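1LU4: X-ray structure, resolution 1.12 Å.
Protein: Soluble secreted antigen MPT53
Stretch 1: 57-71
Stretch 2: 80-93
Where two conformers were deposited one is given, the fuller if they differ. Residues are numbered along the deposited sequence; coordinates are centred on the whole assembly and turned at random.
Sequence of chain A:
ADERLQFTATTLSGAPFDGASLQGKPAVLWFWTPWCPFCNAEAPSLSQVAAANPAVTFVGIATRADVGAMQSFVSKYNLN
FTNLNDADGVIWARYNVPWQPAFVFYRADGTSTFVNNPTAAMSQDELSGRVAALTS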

# COMPACT_ATOMS: atom_id res chain seq x y z
N THR A 57 6.07 0.54 -8.41
CA THR A 57 5.99 1.58 -7.39
C THR A 57 4.97 1.18 -6.30
O THR A 57 3.82 0.95 -6.60
CB THR A 57 5.55 2.90 -8.05
OG1 THR A 57 6.51 3.21 -9.09
CG2 THR A 57 5.58 4.04 -7.05
N PHE A 58 5.48 1.05 -5.10
CA PHE A 58 4.65 0.64 -3.97
C PHE A 58 4.25 1.88 -3.18
O PHE A 58 5.07 2.75 -2.89
CB PHE A 58 5.46 -0.27 -3.01
CG PHE A 58 5.66 -1.68 -3.55
CD1 PHE A 58 6.52 -1.90 -4.64
CD2 PHE A 58 5.00 -2.75 -2.97
CE1 PHE A 58 6.69 -3.19 -5.12
CE2 PHE A 58 5.17 -4.06 -3.44
CZ PHE A 58 6.03 -4.23 -4.50
N VAL A 59 2.96 1.92 -2.79
CA VAL A 59 2.45 2.98 -1.95
C VAL A 59 1.62 2.34 -0.87
O VAL A 59 0.62 1.69 -1.13
CB VAL A 59 1.62 3.98 -2.75
CG1 VAL A 59 1.08 5.10 -1.85
CG2 VAL A 59 2.45 4.55 -3.90
N GLY A 60 2.06 2.57 0.37
CA GLY A 60 1.25 2.15 1.53
C GLY A 60 0.27 3.27 1.88
O GLY A 60 0.59 4.46 1.73
N ILE A 61 -0.90 2.91 2.39
CA ILE A 61 -1.93 3.88 2.71
C ILE A 61 -2.45 3.47 4.10
O ILE A 61 -3.09 2.42 4.25
CB ILE A 61 -3.05 3.94 1.66
CG1 ILE A 61 -2.46 4.18 0.26
CG2 ILE A 61 -4.06 4.99 2.06
CD1 ILE A 61 -3.38 4.14 -0.91
N ALA A 62 -2.12 4.28 5.10
CA ALA A 62 -2.44 3.91 6.49
C ALA A 62 -3.57 4.79 6.99
O ALA A 62 -3.74 5.96 6.60
CB ALA A 62 -1.21 4.16 7.38
N THR A 63 -4.37 4.23 7.91
CA THR A 63 -5.43 5.03 8.55
C THR A 63 -5.68 4.42 9.94
O THR A 63 -5.11 3.41 10.33
CB THR A 63 -6.68 5.07 7.69
OG1 THR A 63 -7.58 6.11 8.21
CG2 THR A 63 -7.44 3.76 7.66
N ARG A 64 -6.55 5.09 10.67
CA ARG A 64 -7.02 4.62 12.01
C ARG A 64 -5.87 4.55 12.99
O ARG A 64 -5.87 3.68 13.88
CB ARG A 64 -7.76 3.31 11.92
CG ARG A 64 -9.11 3.49 11.21
CD ARG A 64 -9.89 2.25 11.47
NE ARG A 64 -10.53 2.18 12.71
CZ ARG A 64 -11.13 1.07 13.15
NH1 ARG A 64 -11.12 -0.03 12.46
NH2 ARG A 64 -11.73 1.03 14.29
N ALA A 65 -4.92 5.48 12.91
CA ALA A 65 -3.83 5.49 13.89
C ALA A 65 -3.20 6.86 13.90
O ALA A 65 -3.30 7.61 12.91
CB ALA A 65 -2.77 4.42 13.59
N ASP A 66 -2.48 7.18 14.99
CA ASP A 66 -1.75 8.43 14.98
C ASP A 66 -0.48 8.30 14.13
O ASP A 66 0.04 7.20 13.85
CB ASP A 66 -1.36 8.87 16.39
CG ASP A 66 -0.60 7.77 17.08
OD1 ASP A 66 0.62 7.75 17.04
OD2 ASP A 66 -1.24 6.85 17.64
N VAL A 67 0.01 9.47 13.70
CA VAL A 67 1.12 9.43 12.73
C VAL A 67 2.35 8.83 13.35
O VAL A 67 3.10 8.11 12.67
CB VAL A 67 1.39 10.84 12.19
CG1 VAL A 67 2.48 10.75 11.09
CG2 VAL A 67 0.20 11.51 11.61
N GLY A 68 2.64 9.07 14.62
CA GLY A 68 3.80 8.45 15.23
C GLY A 68 3.76 6.94 15.20
O GLY A 68 4.79 6.27 15.01
N ALA A 69 2.55 6.36 15.41
CA ALA A 69 2.40 4.90 15.37
C ALA A 69 2.62 4.40 13.95
O ALA A 69 3.22 3.32 13.73
CB ALA A 69 1.02 4.50 15.91
N MET A 70 2.12 5.15 13.00
CA MET A 70 2.37 4.80 11.58
C MET A 70 3.84 4.80 11.29
O MET A 70 4.38 3.89 10.67
CB MET A 70 1.62 5.75 10.65
CG MET A 70 0.10 5.67 10.77
SD MET A 70 -0.63 7.01 9.77
CE MET A 70 -2.36 6.61 9.90
N GLN A 71 4.52 5.85 11.75
CA GLN A 71 5.97 5.96 11.49
C GLN A 71 6.75 4.85 12.18
O GLN A 71 7.69 4.30 11.64
CB GLN A 71 6.48 7.31 12.02
CG GLN A 71 5.95 8.43 11.14
CD GLN A 71 6.34 9.80 11.66
OE1 GLN A 71 6.76 9.99 12.82
NE2 GLN A 71 6.26 10.78 10.79
N ASN A 80 10.59 0.88 2.75
CA ASN A 80 11.24 1.95 2.02
C ASN A 80 10.51 2.30 0.74
O ASN A 80 10.99 2.08 -0.40
CB ASN A 80 12.69 1.53 1.70
CG ASN A 80 13.47 2.63 1.03
OD1 ASN A 80 13.21 3.81 1.26
ND2 ASN A 80 14.44 2.28 0.24
N PHE A 81 9.34 2.87 0.91
CA PHE A 81 8.50 3.32 -0.16
C PHE A 81 7.53 4.34 0.42
O PHE A 81 7.43 4.47 1.65
CB PHE A 81 7.77 2.17 -0.88
CG PHE A 81 7.06 1.19 0.02
CD1 PHE A 81 5.77 1.48 0.51
CD2 PHE A 81 7.63 -0.02 0.38
CE1 PHE A 81 5.10 0.54 1.29
CE2 PHE A 81 6.96 -0.96 1.13
CZ PHE A 81 5.68 -0.65 1.58
N THR A 82 6.80 5.05 -0.44
CA THR A 82 5.88 6.08 0.05
C THR A 82 4.80 5.44 0.92
O THR A 82 4.20 4.45 0.53
CB THR A 82 5.19 6.74 -1.17
OG1 THR A 82 6.19 7.36 -1.97
CG2 THR A 82 4.19 7.79 -0.70
N ASN A 83 4.54 6.05 2.06
CA ASN A 83 3.37 5.69 2.89
C ASN A 83 2.60 6.94 3.19
O ASN A 83 3.13 7.99 3.56
CB ASN A 83 3.83 5.00 4.20
CG ASN A 83 4.24 3.58 3.91
OD1 ASN A 83 3.42 2.67 3.83
ND2 ASN A 83 5.54 3.43 3.69
N LEU A 84 1.28 6.84 3.01
CA LEU A 84 0.37 7.97 3.09
C LEU A 84 -0.37 7.95 4.42
O LEU A 84 -0.83 6.90 4.87
CB LEU A 84 -0.68 7.93 1.95
CG LEU A 84 0.01 7.92 0.55
CD1 LEU A 84 -1.05 7.91 -0.54
CD2 LEU A 84 0.94 9.10 0.34
N ASN A 85 -0.48 9.12 5.03
CA ASN A 85 -1.28 9.26 6.25
C ASN A 85 -2.70 9.61 5.81
O ASN A 85 -2.99 10.80 5.61
CB ASN A 85 -0.68 10.38 7.11
CG ASN A 85 -1.53 10.66 8.34
OD1 ASN A 85 -2.43 9.93 8.67
ND2 ASN A 85 -1.23 11.77 8.98
N ASP A 86 -3.54 8.62 5.60
CA ASP A 86 -4.90 8.87 5.12
C ASP A 86 -5.77 9.07 6.34
O ASP A 86 -6.60 8.24 6.71
CB ASP A 86 -5.39 7.68 4.30
CG ASP A 86 -6.75 7.91 3.66
OD1 ASP A 86 -7.10 9.04 3.33
OD2 ASP A 86 -7.47 6.92 3.45
N ALA A 87 -5.55 10.21 7.00
CA ALA A 87 -5.99 10.38 8.36
C ALA A 87 -7.51 10.26 8.46
O ALA A 87 -8.02 9.79 9.47
CB ALA A 87 -5.55 11.77 8.87
N ASP A 88 -8.25 10.76 7.46
CA ASP A 88 -9.70 10.71 7.58
C ASP A 88 -10.30 9.61 6.71
O ASP A 88 -11.53 9.51 6.55
CB ASP A 88 -10.32 12.06 7.22
CG ASP A 88 -9.88 13.14 8.20
OD1 ASP A 88 -9.60 12.90 9.38
OD2 ASP A 88 -9.83 14.30 7.73
N GLY A 89 -9.49 8.71 6.17
CA GLY A 89 -10.02 7.61 5.42
C GLY A 89 -10.57 7.93 4.08
O GLY A 89 -11.29 7.10 3.50
N VAL A 90 -10.28 9.09 3.52
CA VAL A 90 -10.83 9.46 2.22
C VAL A 90 -10.32 8.57 1.09
O VAL A 90 -11.08 8.18 0.22
CB VAL A 90 -10.56 10.96 1.98
CG1 VAL A 90 -10.83 11.40 0.54
CG2 VAL A 90 -11.39 11.83 2.94
N ILE A 91 -9.01 8.26 1.11
CA ILE A 91 -8.52 7.37 0.04
C ILE A 91 -9.02 5.96 0.26
O ILE A 91 -9.42 5.26 -0.69
CB ILE A 91 -6.96 7.41 -0.05
CG1 ILE A 91 -6.48 8.87 -0.24
CG2 ILE A 91 -6.47 6.48 -1.11
CD1 ILE A 91 -4.97 8.93 0.03
N TRP A 92 -9.06 5.50 1.51
CA TRP A 92 -9.59 4.17 1.80
C TRP A 92 -10.91 3.90 1.25
O TRP A 92 -11.45 3.05 0.65
CB TRP A 92 -9.66 3.86 3.26
CG TRP A 92 -8.34 3.47 3.79
CD1 TRP A 92 -7.19 4.19 3.77
CD2 TRP A 92 -8.04 2.23 4.45
NE1 TRP A 92 -6.22 3.55 4.34
CE2 TRP A 92 -6.68 2.33 4.79
CE3 TRP A 92 -8.71 1.06 4.82
CZ2 TRP A 92 -5.81 1.44 5.45
CZ3 TRP A 92 -7.94 0.11 5.48
CH2 TRP A 92 -6.60 0.33 5.75
N ALA A 93 -11.65 5.10 1.30
CA ALA A 93 -13.45 5.24 0.86
C ALA A 93 -13.31 5.13 -0.62
O ALA A 93 -14.14 4.44 -1.19
CB ALA A 93 -13.99 6.43 1.42
O HOH W 1 6.93 4.52 -3.38
O HOH W 2 -3.60 9.75 11.09
O HOH W 3 -6.25 8.10 11.19

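Two parallel strands, their axes 22° apart and 4.5 Å at closest approach, join through a ladder of backbone hydrogen bonds: Gly60 N to Thr82 O (2.9 Å), Leu84 N to Gly60 O (2.8 Å), Ala62 N to Leu84 O (2.9 Å) and Asp86 N to Ala62 O (2.8 Å). The contact buries 787 Å² summed over both sides, with Ile61 the residue most covered. Before the ladder closes, water 1 fills the gap, donating to Phe58 O (2.6 Å) and accepting from Thr82 N (3.0 Å).

The paired CA atoms come closest at Gly60, whose CA lies 4.3 Å from Asn83 CA. Asn83 OD1 fills the hollow left by the absent side chain, 3.2 Å from Gly60 CA; an ideal CB would sit 1.9 Å from that oxygen, a clash. Nearby, Phe58 CB rests over one face of the Phe81 ring, 4.0 Å from its centroid.

On the sheet face carrying Val59, Ile61 and Leu84, Leu84 CD1 packs over the notch between Val59 CG1 (3.8 Å) and Ile61 CG1 (4.1 Å). The branched Ile61 reaches further, placing CD1 3.9 Å from Ile91 CG2 and CG2 3.7 Å from Trp92 CD1.

Thr63 uses both branches: OG1 donates to Asp86 O (2.8 Å), while CG2 sits over the Trp92 five-membered ring, 3.5 Å from its centroid. Asp86 OD1 accepts from Ile91 N (3.0 Å) and Asp86 OD2 from Trp92 N (2.9 Å), tying the start of the helix back to Asp86.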